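Local coordinates for xylose isomerase domain protein (PDB 3U0H) that probably acts as an isomerase, built as a xylose isomerase-like TIM barrel and found as an assembly of four chains, at residues P6-H9 and P10-D14; T16-V19 and L20-L24; A90-C93 and A94-A98; E167-A171 and P172-A176; A194-P198 and E199-Y203. One frame throughout, in Å; residues are numbered along the deposited sequence.

Contact 1. Residues P6-H9 and P10-D14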
loop_
_atom_site.group_PDB
_atom_site.type_symbol
_atom_site.label_atom_id
_atom_site.label_comp_id
_atom_site.label_asym_id
_atom_site.label_seq_id
_atom_site.Cartn_x
_atom_site.Cartn_y
_atom_site.Cartn_z
ATOM N N PRO A 6 -3.643 -36.475 4.255
ATOM C CA PRO A 6 -2.274 -36.851 4.493
ATOM C C PRO A 6 -1.468 -36.463 3.288
ATOM O O PRO A 6 -1.982 -36.505 2.174
ATOM C CB PRO A 6 -2.342 -38.359 4.651
ATOM C CG PRO A 6 -3.761 -38.635 5.003
ATOM C CD PRO A 6 -4.529 -37.645 4.196
ATOM N N CYS A 7 -0.228 -36.068 3.523
ATOM C CA CYS A 7 0.663 -35.585 2.487
ATOM C C CYS A 7 2.001 -36.267 2.707
ATOM O O CYS A 7 2.496 -36.352 3.823
ATOM C CB CYS A 7 0.828 -34.062 2.574
ATOM S SG CYS A 7 2.067 -33.415 1.365
ATOM N N LEU A 8 2.604 -36.761 1.650
ATOM C CA LEU A 8 3.887 -37.450 1.783
ATOM C C LEU A 8 5.022 -36.419 1.830
ATOM O O LEU A 8 4.990 -35.380 1.166
ATOM C CB LEU A 8 4.073 -38.421 0.640
ATOM C CG LEU A 8 5.271 -39.365 0.775
ATOM C CD1 LEU A 8 5.059 -40.415 1.869
ATOM C CD2 LEU A 8 5.543 -40.011 -0.572
ATOM N N HIS A 9 5.992 -36.701 2.677
ATOM C CA HIS A 9 7.164 -35.873 2.811
ATOM C C HIS A 9 8.472 -36.660 2.592
ATOM O O HIS A 9 8.605 -37.777 3.061
ATOM C CB HIS A 9 7.176 -35.322 4.203
ATOM C CG HIS A 9 8.108 -34.203 4.358
ATOM N ND1 HIS A 9 9.370 -34.384 4.738
ATOM C CD2 HIS A 9 7.941 -32.844 4.148
ATOM C CE1 HIS A 9 10.001 -33.167 4.763
ATOM N NE2 HIS A 9 9.127 -32.239 4.410
ATOM N N PRO A 10 9.470 -36.062 1.933
ATOM C CA PRO A 10 10.722 -36.743 1.561
ATOM C C PRO A 10 11.473 -37.491 2.683
ATOM O O PRO A 10 12.041 -38.588 2.445
ATOM C CB PRO A 10 11.599 -35.590 1.086
ATOM C CG PRO A 10 10.639 -34.561 0.604
ATOM C CD PRO A 10 9.503 -34.627 1.564
ATOM N N THR A 11 11.456 -36.916 3.891
ATOM C CA THR A 11 12.065 -37.550 5.068
ATOM C C THR A 11 11.428 -38.850 5.458
ATOM O O THR A 11 12.021 -39.605 6.180
ATOM C CB THR A 11 11.941 -36.685 6.317
ATOM O OG1 THR A 11 10.547 -36.503 6.614
ATOM C CG2 THR A 11 12.630 -35.320 6.114
ATOM N N LEU A 12 10.206 -39.109 5.053
ATOM C CA LEU A 12 9.601 -40.377 5.429
ATOM C C LEU A 12 10.181 -41.557 4.707
ATOM O O LEU A 12 10.127 -42.650 5.224
ATOM C CB LEU A 12 8.089 -40.362 5.158
ATOM C CG LEU A 12 7.219 -40.236 6.371
ATOM C CD1 LEU A 12 5.803 -40.648 5.997
ATOM C CD2 LEU A 12 7.809 -41.123 7.442
ATOM N N VAL A 13 10.691 -41.339 3.495
ATOM C CA VAL A 13 11.092 -42.409 2.598
ATOM C C VAL A 13 12.559 -42.287 2.206
ATOM O O VAL A 13 13.158 -41.210 2.221
ATOM C CB VAL A 13 10.234 -42.410 1.321
ATOM C CG1 VAL A 13 8.762 -42.456 1.679
ATOM C CG2 VAL A 13 10.535 -41.195 0.456
ATOM N N ASP A 14 13.173 -43.383 1.838
ATOM C CA ASP A 14 14.646 -43.316 1.760
ATOM C C ASP A 14 14.997 -43.044 0.320
ATOM O O ASP A 14 15.602 -43.860 -0.304
ATOM C CB ASP A 14 15.374 -44.571 2.374
ATOM C CG ASP A 14 14.472 -45.831 2.483
ATOM O OD1 ASP A 14 13.563 -46.023 1.633
ATOM O OD2 ASP A 14 14.691 -46.640 3.420
#
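At the C-terminal mouth of the TIM barrel, where strand 5-8 gives way to the 3-10 segment 10-12, the ring of His9 meets Thr11 across a tight turn. In this fold the active site lies at that end of the barrel; a 1,2-ethanediol, probably from the crystallisation liquor, has its nearest atoms about 4 Å from the His9 side chain. With CG placed anti to the backbone N (chi1 -165°), the imidazole brings ND1 to Thr11 OG1 at 3.1 Å, the hydroxyl lying near the ring plane. A weak second bond reaches His9 ND1 from Thr11 N at 3.4 Å; Thr11 OG1 also bonds to Val251 N. Pro10, whose fixed phi suits a helical start, lays CD over one ring face. Leu12 N bonds to His9 O at 2.9 Å, standing above the carbonyl plane, while Leu8 CD1 touches Leu12 CD1 and Val13 CG1, each at 4.2 Å, on the apolar side of the turn, where branched aliphatic residues pack against Tyr21 and helix 261-280. A leucine in place of His9 would probably leave Thr11 OG1 and N without their ring partner. One bond and a weaker second on the same nitrogen probably limit rotation of the imidazole.

Contact 2. Residues T16-V19 and L20-L24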
loop_
_atom_site.group_PDB
_atom_site.type_symbol
_atom_site.label_atom_id
_atom_site.label_comp_id
_atom_site.label_asym_id
_atom_site.label_seq_id
_atom_site.Cartn_x
_atom_site.Cartn_y
_atom_site.Cartn_z
ATOM N N THR A 16 15.682 -40.497 -3.147
ATOM C CA THR A 16 16.279 -39.282 -3.660
ATOM C C THR A 16 15.869 -39.042 -5.130
ATOM O O THR A 16 15.827 -37.887 -5.550
ATOM C CB THR A 16 17.822 -39.384 -3.445
ATOM O OG1 THR A 16 18.438 -38.098 -3.524
ATOM C CG2 THR A 16 18.447 -40.396 -4.425
ATOM N N SER A 17 15.534 -40.108 -5.890
ATOM C CA SER A 17 15.019 -39.947 -7.292
ATOM C C SER A 17 13.663 -39.313 -7.341
ATOM O O SER A 17 12.711 -39.790 -6.725
ATOM C CB SER A 17 14.910 -41.292 -8.051
ATOM O OG SER A 17 14.216 -41.140 -9.300
ATOM N N LEU A 18 13.533 -38.266 -8.123
ATOM C CA LEU A 18 12.234 -37.642 -8.269
ATOM C C LEU A 18 11.216 -38.620 -8.816
ATOM O O LEU A 18 10.125 -38.748 -8.292
ATOM C CB LEU A 18 12.339 -36.454 -9.194
ATOM C CG LEU A 18 11.027 -35.695 -9.349
ATOM C CD1 LEU A 18 10.439 -35.205 -8.020
ATOM C CD2 LEU A 18 11.282 -34.533 -10.292
ATOM N N VAL A 19 11.550 -39.282 -9.908
ATOM C CA VAL A 19 10.610 -40.217 -10.542
ATOM C C VAL A 19 10.098 -41.263 -9.554
ATOM O O VAL A 19 8.911 -41.536 -9.439
ATOM C CB VAL A 19 11.315 -40.916 -11.710
ATOM C CG1 VAL A 19 10.527 -42.127 -12.237
ATOM C CG2 VAL A 19 11.611 -39.877 -12.804
ATOM N N LEU A 20 11.025 -41.833 -8.801
ATOM C CA LEU A 20 10.674 -42.946 -7.931
ATOM C C LEU A 20 9.931 -42.432 -6.697
ATOM O O LEU A 20 9.117 -43.154 -6.123
ATOM C CB LEU A 20 11.926 -43.744 -7.526
ATOM C CG LEU A 20 12.655 -44.614 -8.597
ATOM C CD1 LEU A 20 13.931 -45.332 -8.021
ATOM C CD2 LEU A 20 11.682 -45.608 -9.245
ATOM N N TYR A 21 10.221 -41.190 -6.289
ATOM C CA TYR A 21 9.586 -40.641 -5.105
ATOM C C TYR A 21 8.128 -40.468 -5.500
ATOM O O TYR A 21 7.221 -40.921 -4.792
ATOM C CB TYR A 21 10.273 -39.352 -4.620
ATOM C CG TYR A 21 9.547 -38.588 -3.502
ATOM C CD1 TYR A 21 9.286 -39.178 -2.275
ATOM C CD2 TYR A 21 9.101 -37.278 -3.693
ATOM C CE1 TYR A 21 8.612 -38.494 -1.268
ATOM C CE2 TYR A 21 8.444 -36.581 -2.707
ATOM C CZ TYR A 21 8.193 -37.194 -1.501
ATOM O OH TYR A 21 7.530 -36.509 -0.524
ATOM N N LEU A 22 7.893 -39.896 -6.675
ATOM C CA LEU A 22 6.506 -39.685 -7.096
ATOM C C LEU A 22 5.779 -41.024 -7.256
ATOM O O LEU A 22 4.591 -41.105 -6.974
ATOM C CB LEU A 22 6.434 -38.861 -8.376
ATOM C CG LEU A 22 7.032 -37.438 -8.263
ATOM C CD1 LEU A 22 7.118 -36.724 -9.604
ATOM C CD2 LEU A 22 6.265 -36.616 -7.262
ATOM N N ASP A 23 6.508 -42.050 -7.706
ATOM C CA ASP A 23 5.955 -43.402 -7.870
ATOM C C ASP A 23 5.544 -43.987 -6.526
ATOM O O ASP A 23 4.486 -44.581 -6.391
ATOM C CB ASP A 23 6.983 -44.365 -8.516
ATOM C CG ASP A 23 7.122 -44.188 -10.043
ATOM O OD1 ASP A 23 6.293 -43.529 -10.688
ATOM O OD2 ASP A 23 8.061 -44.770 -10.632
ATOM N N LEU A 24 6.427 -43.846 -5.546
ATOM C CA LEU A 24 6.109 -44.246 -4.198
ATOM C C LEU A 24 4.819 -43.516 -3.663
ATOM O O LEU A 24 3.986 -44.156 -3.022
ATOM C CB LEU A 24 7.342 -43.989 -3.336
ATOM C CG LEU A 24 7.623 -44.745 -2.045
ATOM C CD1 LEU A 24 9.115 -44.599 -1.768
ATOM C CD2 LEU A 24 6.797 -44.177 -0.895
#
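A first torsion of 171° swings Ser17 OG to the far side of its own N, beside its carbonyl, and from there it reaches forward to Leu20 N at 3.3 Å. The bond is weak in length but nearly straight, 166° at the hydrogen, and makes Ser17 the N-cap: a small hydroxyl suits this place because it can accept from an amide that the helix leaves without a carbonyl partner. Ser17 O then takes Tyr21 N at 2.9 Å, and Leu18 O takes Leu22 N at 3.0 Å. The two leucines use different torsions to meet. Leu18 sends CG anti to its N, whereas Leu22 turns CG beside its N (chi1 -61°), laying it 3.4 Å from Leu18 O; their side chains cross obliquely with Leu18 CD1 and Leu22 CD1 4.0 Å apart. This is the start of helix 18-27, the helix of the beta-alpha-beta unit that joins strand 5-8 to strand 32-33. Its leucine pair faces Met55 of helix 49-57, so branched apolar residues fit there. Next to them, towards the partly exposed side, Val19, which also reaches Met55, and Asp23 lie side by side and point the same way, with Val19 CG1 4.0 Å from Asp23 OD2. The carboxylate suits this side, where Asp23 OD1 forms a salt bridge with Arg59. Tyr21 is turned to the barrel instead: its hydroxyl is bonded to Asp34 O, and its ring meets Trp39 with the planes steeply inclined.

Contact 3. Residues A90-C93 and A94-A98; sequences ARLC and ARLGA
The end of helix 86-95 is closed by a Schellman motif in which Ala98 N bonds back to Cys93 O at 3.1 Å and Gly97 N to Ala94 O at 2.9 Å, with Gly97 at a phi of 115°. Glycine suits that place because a CB at these backbone angles would be jammed against the carbonyl oxygen of Leu96. Before the end the regular pattern holds, Ala94 N meeting Ala90 O at 2.8 Å and Arg95 N meeting Arg91 O at 3.1 Å; after it the chain reverses and brings Ala98 CB to Cys93 CB at 4.0 Å, the apolar touch that commonly accompanies this cap. Both residues are small, which lets them pack together against Leu63 of strand 62-67. One turn apart, Leu92 CD1 and Leu96 CD1 come within 4.4 Å, and Leu96, with CG beside its own N (chi1 -63°), lays CG 3.6 Å from Leu92 O while its side chain packs on Val52 and Phe56 of helix 49-57. The arginines take the less buried flank. Arg95 starts out past Arg91 O, with its CG 3.7 Å away, then bends at chi3 (58°) to form a salt bridge with Glu53. Arg91, more extended, is paired with Asp88 and with Glu199 of the second subunit. Two carboxylates around one guanidinium probably hold its charge in place at the subunit boundary, while the cap gives Cys93 O and Ala94 O donors from the chain that follows.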
loop_
_atom_site.group_PDB
_atom_site.type_symbol
_atom_site.label_atom_id
_atom_site.label_comp_id
_atom_site.label_asym_id
_atom_site.label_seq_id
_atom_site.Cartn_x
_atom_site.Cartn_y
_atom_site.Cartn_z
ATOM N N ALA A 90 7.127 -19.551 -8.441
ATOM C CA ALA A 90 5.821 -19.753 -7.808
ATOM C C ALA A 90 4.716 -20.145 -8.812
ATOM O O ALA A 90 3.832 -20.939 -8.456
ATOM C CB ALA A 90 5.404 -18.579 -6.973
ATOM N N ARG A 91 4.726 -19.616 -10.046
ATOM C CA ARG A 91 3.634 -19.947 -10.965
ATOM C C ARG A 91 3.736 -21.434 -11.369
ATOM O O ARG A 91 2.738 -22.109 -11.496
ATOM C CB ARG A 91 3.685 -19.109 -12.227
ATOM C CG ARG A 91 3.404 -17.614 -12.112
ATOM C CD ARG A 91 3.672 -16.859 -13.431
ATOM N NE ARG A 91 3.320 -15.461 -13.260
ATOM C CZ ARG A 91 4.167 -14.453 -13.084
ATOM N NH1 ARG A 91 5.487 -14.605 -13.154
ATOM N NH2 ARG A 91 3.697 -13.248 -12.882
ATOM N N LEU A 92 4.946 -21.936 -11.571
ATOM C CA LEU A 92 5.147 -23.314 -11.953
ATOM C C LEU A 92 4.562 -24.145 -10.801
ATOM O O LEU A 92 3.804 -25.046 -11.025
ATOM C CB LEU A 92 6.614 -23.620 -12.223
ATOM C CG LEU A 92 6.944 -25.139 -12.319
ATOM C CD1 LEU A 92 6.170 -25.842 -13.466
ATOM C CD2 LEU A 92 8.459 -25.410 -12.433
ATOM N N CYS A 93 4.829 -23.777 -9.560
ATOM C CA CYS A 93 4.337 -24.618 -8.477
ATOM C C CYS A 93 2.842 -24.512 -8.331
ATOM O O CYS A 93 2.195 -25.523 -8.004
ATOM C CB CYS A 93 5.034 -24.309 -7.149
ATOM S SG CYS A 93 6.779 -24.799 -7.153
ATOM N N ALA A 94 2.279 -23.323 -8.569
ATOM C CA ALA A 94 0.785 -23.167 -8.566
ATOM C C ALA A 94 0.111 -24.161 -9.536
ATOM O O ALA A 94 -0.915 -24.754 -9.212
ATOM C CB ALA A 94 0.350 -21.711 -8.911
ATOM N N ARG A 95 0.717 -24.332 -10.719
ATOM C CA ARG A 95 0.200 -25.182 -11.797
ATOM C C ARG A 95 0.165 -26.664 -11.389
ATOM O O ARG A 95 -0.597 -27.435 -11.934
ATOM C CB ARG A 95 1.118 -25.091 -13.052
ATOM C CG ARG A 95 0.798 -23.990 -14.062
ATOM C CD ARG A 95 1.938 -23.817 -15.085
ATOM N NE ARG A 95 2.194 -25.062 -15.809
ATOM C CZ ARG A 95 3.111 -25.204 -16.765
ATOM N NH1 ARG A 95 3.231 -26.368 -17.380
ATOM N NH2 ARG A 95 3.894 -24.184 -17.112
ATOM N N LEU A 96 1.079 -27.028 -10.500
ATOM C CA LEU A 96 1.175 -28.348 -9.911
ATOM C C LEU A 96 0.334 -28.514 -8.630
ATOM O O LEU A 96 0.305 -29.620 -8.055
ATOM C CB LEU A 96 2.631 -28.603 -9.545
ATOM C CG LEU A 96 3.603 -28.618 -10.733
ATOM C CD1 LEU A 96 5.071 -28.644 -10.283
ATOM C CD2 LEU A 96 3.261 -29.859 -11.544
ATOM N N GLY A 97 -0.289 -27.418 -8.166
ATOM C CA GLY A 97 -1.264 -27.453 -7.077
ATOM C C GLY A 97 -0.922 -26.726 -5.765
ATOM O O GLY A 97 -1.724 -26.714 -4.848
ATOM N N ALA A 98 0.265 -26.171 -5.649
ATOM C CA ALA A 98 0.717 -25.571 -4.391
ATOM C C ALA A 98 -0.069 -24.250 -4.241
ATOM O O ALA A 98 -0.233 -23.560 -5.250
ATOM C CB ALA A 98 2.218 -25.291 -4.501
#

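Contact 4. Residues E167-A171 and P172-A176. With EDO (1,2-ethanediol), chain E.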
loop_
_atom_site.group_PDB
_atom_site.type_symbol
_atom_site.label_atom_id
_atom_site.label_comp_id
_atom_site.label_asym_id
_atom_site.label_seq_id
_atom_site.Cartn_x
_atom_site.Cartn_y
_atom_site.Cartn_z
ATOM N N GLU A 167 3.115 -8.215 12.518
ATOM C CA GLU A 167 2.925 -6.768 12.507
ATOM C C GLU A 167 4.132 -6.071 11.880
ATOM O O GLU A 167 3.989 -5.104 11.204
ATOM C CB GLU A 167 2.760 -6.267 13.950
ATOM C CG GLU A 167 1.542 -6.814 14.710
ATOM C CD GLU A 167 1.431 -6.285 16.165
ATOM O OE1 GLU A 167 1.824 -5.114 16.450
ATOM O OE2 GLU A 167 0.944 -7.064 17.034
ATOM N N ALA A 168 5.337 -6.585 12.122
ATOM C CA ALA A 168 6.561 -5.951 11.575
ATOM C C ALA A 168 6.501 -6.046 10.054
ATOM O O ALA A 168 6.754 -5.081 9.339
ATOM C CB ALA A 168 7.826 -6.634 12.137
ATOM N N ILE A 169 6.108 -7.235 9.586
ATOM C CA ILE A 169 6.083 -7.566 8.173
ATOM C C ILE A 169 5.011 -6.708 7.473
ATOM O O ILE A 169 5.248 -6.171 6.404
ATOM C CB ILE A 169 5.775 -9.101 7.934
ATOM C CG1 ILE A 169 6.837 -10.032 8.603
ATOM C CG2 ILE A 169 5.637 -9.352 6.428
ATOM C CD1 ILE A 169 6.475 -11.552 8.718
ATOM N N GLY A 170 3.819 -6.663 8.044
ATOM C CA GLY A 170 2.719 -5.848 7.563
ATOM C C GLY A 170 2.191 -6.212 6.201
ATOM O O GLY A 170 1.889 -5.326 5.427
ATOM N N ALA A 171 2.111 -7.517 5.902
ATOM C CA ALA A 171 1.632 -8.010 4.609
ATOM C C ALA A 171 0.453 -8.843 4.947
ATOM O O ALA A 171 0.504 -9.669 5.876
ATOM C CB ALA A 171 2.658 -8.872 3.865
ATOM N N PRO A 172 -0.614 -8.699 4.173
ATOM C CA PRO A 172 -1.891 -9.337 4.552
ATOM C C PRO A 172 -1.941 -10.871 4.304
ATOM O O PRO A 172 -2.715 -11.576 4.937
ATOM C CB PRO A 172 -2.895 -8.604 3.674
ATOM C CG PRO A 172 -2.114 -8.149 2.428
ATOM C CD PRO A 172 -0.658 -8.071 2.829
ATOM N N ASN A 173 -1.052 -11.400 3.474
ATOM C CA ASN A 173 -1.061 -12.812 3.140
ATOM C C ASN A 173 -0.013 -13.633 3.864
ATOM O O ASN A 173 0.448 -14.656 3.280
ATOM C CB ASN A 173 -0.886 -13.050 1.600
ATOM C CG ASN A 173 0.407 -12.480 1.053
ATOM O OD1 ASN A 173 0.872 -11.463 1.534
ATOM N ND2 ASN A 173 0.953 -13.085 0.018
ATOM N N VAL A 174 0.342 -13.258 5.102
ATOM C CA VAL A 174 1.374 -13.989 5.868
ATOM C C VAL A 174 0.779 -14.639 7.083
ATOM O O VAL A 174 0.103 -13.985 7.863
ATOM C CB VAL A 174 2.594 -13.113 6.257
ATOM C CG1 VAL A 174 3.661 -13.890 7.039
ATOM C CG2 VAL A 174 3.229 -12.583 4.977
ATOM N N GLY A 175 1.028 -15.956 7.212
ATOM C CA GLY A 175 0.504 -16.729 8.326
ATOM C C GLY A 175 1.514 -17.705 8.890
ATOM O O GLY A 175 2.694 -17.419 8.938
ATOM N N ALA A 176 1.031 -18.864 9.273
ATOM C CA ALA A 176 1.841 -19.812 9.948
ATOM C C ALA A 176 1.927 -21.158 9.205
ATOM O O ALA A 176 0.963 -21.659 8.618
ATOM C CB ALA A 176 1.310 -19.994 11.407
HETATM C C1 EDO E . 4.699 -1.815 5.289
HETATM O O1 EDO E . 4.694 -0.709 4.402
HETATM C C2 EDO E . 3.716 -2.875 4.812
HETATM O O2 EDO E . 2.480 -2.640 5.464
HETATM O O HOH W 1 0.077 -11.138 8.121
#
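From its CB, 4.0 Å from Ala171 O, Val174 sends two methyls back toward the end of the helix before it. CG1, anti to the backbone N (chi1 -179°), ends on Ile169 CD1 at 4.0 Å, the two side chains crossing at about a right angle; CG2 rests 3.9 Å from Ala171 CB. A beta-branched residue suits the first place in a strand, and its short fork can touch both residues. Gly170 leaves helix 159-169 with positive phi, and Pro172, whose ring holds a suitable phi, takes the second position of a type I turn from Ala171 to Val174. A water molecule sits in the bend, 2.7 Å from Ala171 O and 2.9 Å from Val174 O. Gly170 O accepts from O2 of a 1,2-ethanediol at 2.8 Å, and the same diol is bonded to Gly170 O of the third subunit. Asn173 suits its place because its buried amide can give ND2 to Met136 O and Ala128 O, tying the turn to its neighbours. The bend links helix 159-169 to strand 174-179, with Ile169 and Val174 lying on Leu140 of strand 137-141 and Ala171 and Val174 on Ala128 of helix 113-131.

Contact 5. Residues A194-P198 and E199-Y203; sequences AQLPP and EKVVY
The flat carboxylate of Glu199 has Pro197 CB over one face, 3.6 Å from OE2, while Pro198 CD approaches from the same side but beyond the OE1 end, 3.7 Å from OE1. A bent chain puts it there: chi1 of 68° sets CG between the backbone N and the carbonyl carbon, and chi2 of -91° folds the acid back over the prolines. Pro197 O receives Lys200 N at 2.8 Å and Pro198 O receives Val201 N at 3.2 Å, two i to i+3 bonds that make the 3-10 turn leading into strand 201-206. Pro198 fits the first place of the turn, where a phi near -54° is needed and no amide hydrogen. A glycine here has no ring, which would probably leave Glu199 OE1 without its apolar neighbour and the turn freer to flex. Leu196 CD1 meets Val201 CG2 at 3.8 Å, the side chains crossing at about a right angle, and a water donates to Pro198 O at 2.9 Å and to Val201 O at 2.6 Å. Glu199 OE2 pairs with Arg91 of the second subunit, so a buried acid against apolar rings probably has its charge balanced across the subunit boundary.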
loop_
_atom_site.group_PDB
_atom_site.type_symbol
_atom_site.label_atom_id
_atom_site.label_comp_id
_atom_site.label_asym_id
_atom_site.label_seq_id
_atom_site.Cartn_x
_atom_site.Cartn_y
_atom_site.Cartn_z
ATOM N N ALA A 194 -6.965 -23.316 17.575
ATOM C CA ALA A 194 -8.374 -23.082 17.250
ATOM C C ALA A 194 -8.748 -21.590 17.064
ATOM O O ALA A 194 -9.716 -21.275 16.381
ATOM C CB ALA A 194 -9.313 -23.711 18.294
ATOM N N GLN A 195 -8.014 -20.684 17.687
ATOM C CA GLN A 195 -8.421 -19.297 17.667
ATOM C C GLN A 195 -7.784 -18.579 16.509
ATOM O O GLN A 195 -7.984 -17.399 16.359
ATOM C CB GLN A 195 -8.093 -18.682 19.018
ATOM C CG GLN A 195 -9.220 -19.036 20.035
ATOM C CD GLN A 195 -8.746 -19.174 21.484
ATOM O OE1 GLN A 195 -7.596 -18.837 21.799
ATOM N NE2 GLN A 195 -9.611 -19.706 22.368
ATOM N N LEU A 196 -6.953 -19.269 15.714
ATOM C CA LEU A 196 -6.364 -18.673 14.476
ATOM C C LEU A 196 -7.386 -18.486 13.364
ATOM O O LEU A 196 -8.136 -19.395 13.075
ATOM C CB LEU A 196 -5.257 -19.532 13.893
ATOM C CG LEU A 196 -3.943 -19.507 14.613
ATOM C CD1 LEU A 196 -3.060 -20.528 13.941
ATOM C CD2 LEU A 196 -3.346 -18.100 14.584
ATOM N N PRO A 197 -7.359 -17.353 12.685
ATOM C CA PRO A 197 -8.223 -17.328 11.505
ATOM C C PRO A 197 -7.728 -18.340 10.472
ATOM O O PRO A 197 -6.534 -18.564 10.371
ATOM C CB PRO A 197 -8.108 -15.877 10.998
ATOM C CG PRO A 197 -7.547 -15.100 12.184
ATOM C CD PRO A 197 -6.667 -16.070 12.914
ATOM N N PRO A 198 -8.643 -18.974 9.749
ATOM C CA PRO A 198 -8.370 -20.111 8.876
ATOM C C PRO A 198 -7.275 -19.823 7.886
ATOM O O PRO A 198 -6.480 -20.709 7.560
ATOM C CB PRO A 198 -9.663 -20.298 8.066
ATOM C CG PRO A 198 -10.697 -19.403 8.695
ATOM C CD PRO A 198 -10.082 -18.630 9.818
ATOM N N GLU A 199 -7.283 -18.593 7.387
ATOM C CA GLU A 199 -6.376 -18.239 6.341
ATOM C C GLU A 199 -4.962 -18.116 6.916
ATOM O O GLU A 199 -3.988 -18.115 6.151
ATOM C CB GLU A 199 -6.785 -16.942 5.642
ATOM C CG GLU A 199 -6.671 -15.683 6.510
ATOM C CD GLU A 199 -7.962 -15.412 7.244
ATOM O OE1 GLU A 199 -8.831 -16.333 7.202
ATOM O OE2 GLU A 199 -8.120 -14.283 7.794
ATOM N N LYS A 200 -4.843 -18.074 8.244
ATOM C CA LYS A 200 -3.507 -18.012 8.872
ATOM C C LYS A 200 -2.820 -19.369 9.088
ATOM O O LYS A 200 -1.583 -19.433 9.286
ATOM C CB LYS A 200 -3.574 -17.248 10.155
ATOM C CG LYS A 200 -3.960 -15.813 9.936
ATOM C CD LYS A 200 -2.833 -15.019 9.318
ATOM C CE LYS A 200 -3.151 -13.502 9.369
ATOM N NZ LYS A 200 -3.383 -13.000 7.968
ATOM N N VAL A 201 -3.592 -20.456 8.958
ATOM C CA VAL A 201 -3.016 -21.798 8.887
ATOM C C VAL A 201 -2.736 -22.130 7.397
ATOM O O VAL A 201 -3.663 -22.513 6.617
ATOM C CB VAL A 201 -3.912 -22.856 9.526
ATOM C CG1 VAL A 201 -3.139 -24.171 9.640
ATOM C CG2 VAL A 201 -4.414 -22.414 10.889
ATOM N N VAL A 202 -1.471 -21.937 7.006
ATOM C CA VAL A 202 -1.053 -22.012 5.615
ATOM C C VAL A 202 -0.699 -23.458 5.274
ATOM O O VAL A 202 -1.029 -23.917 4.202
ATOM C CB VAL A 202 0.155 -21.076 5.363
ATOM C CG1 VAL A 202 0.654 -21.165 3.913
ATOM C CG2 VAL A 202 -0.208 -19.602 5.699
ATOM N N TYR A 203 0.018 -24.155 6.172
ATOM C CA TYR A 203 0.475 -25.484 5.907
ATOM C C TYR A 203 0.805 -26.130 7.250
ATOM O O TYR A 203 1.023 -25.454 8.234
ATOM C CB TYR A 203 1.676 -25.427 4.921
ATOM C CG TYR A 203 2.253 -26.751 4.389
ATOM C CD1 TYR A 203 1.427 -27.737 3.866
ATOM C CD2 TYR A 203 3.637 -26.980 4.374
ATOM C CE1 TYR A 203 1.953 -28.934 3.405
ATOM C CE2 TYR A 203 4.188 -28.169 3.864
ATOM C CZ TYR A 203 3.338 -29.137 3.393
ATOM O OH TYR A 203 3.833 -30.331 2.900
HETATM O O HOH W 2 -5.957 -22.498 5.358
#

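Overall arrangement
Contacts 1 and 2 follow one another in the chain and touch, Tyr21 OH lying 3.2 Å from Pro10 N. Contacts 4 and 5 are joined through neighbouring strands: Ala176 N is 2.7 Å from Lys200 O, and Ala176 O is 2.9 Å from Val202 N, both probable hydrogen bonds. Contacts 1 and 5, on strands with strand 246-249 between them, have centres about 23 Å apart, yet Cys7 SG lies 3.9 Å from Tyr203 OH. Contact 3 stands apart on an outer helix, about 19 Å from contact 1 between centres. Contacts 3, 4 and 5 all face the second subunit, whereas contact 1 lies at the C-terminal end of the strands, where active sites of this fold lie.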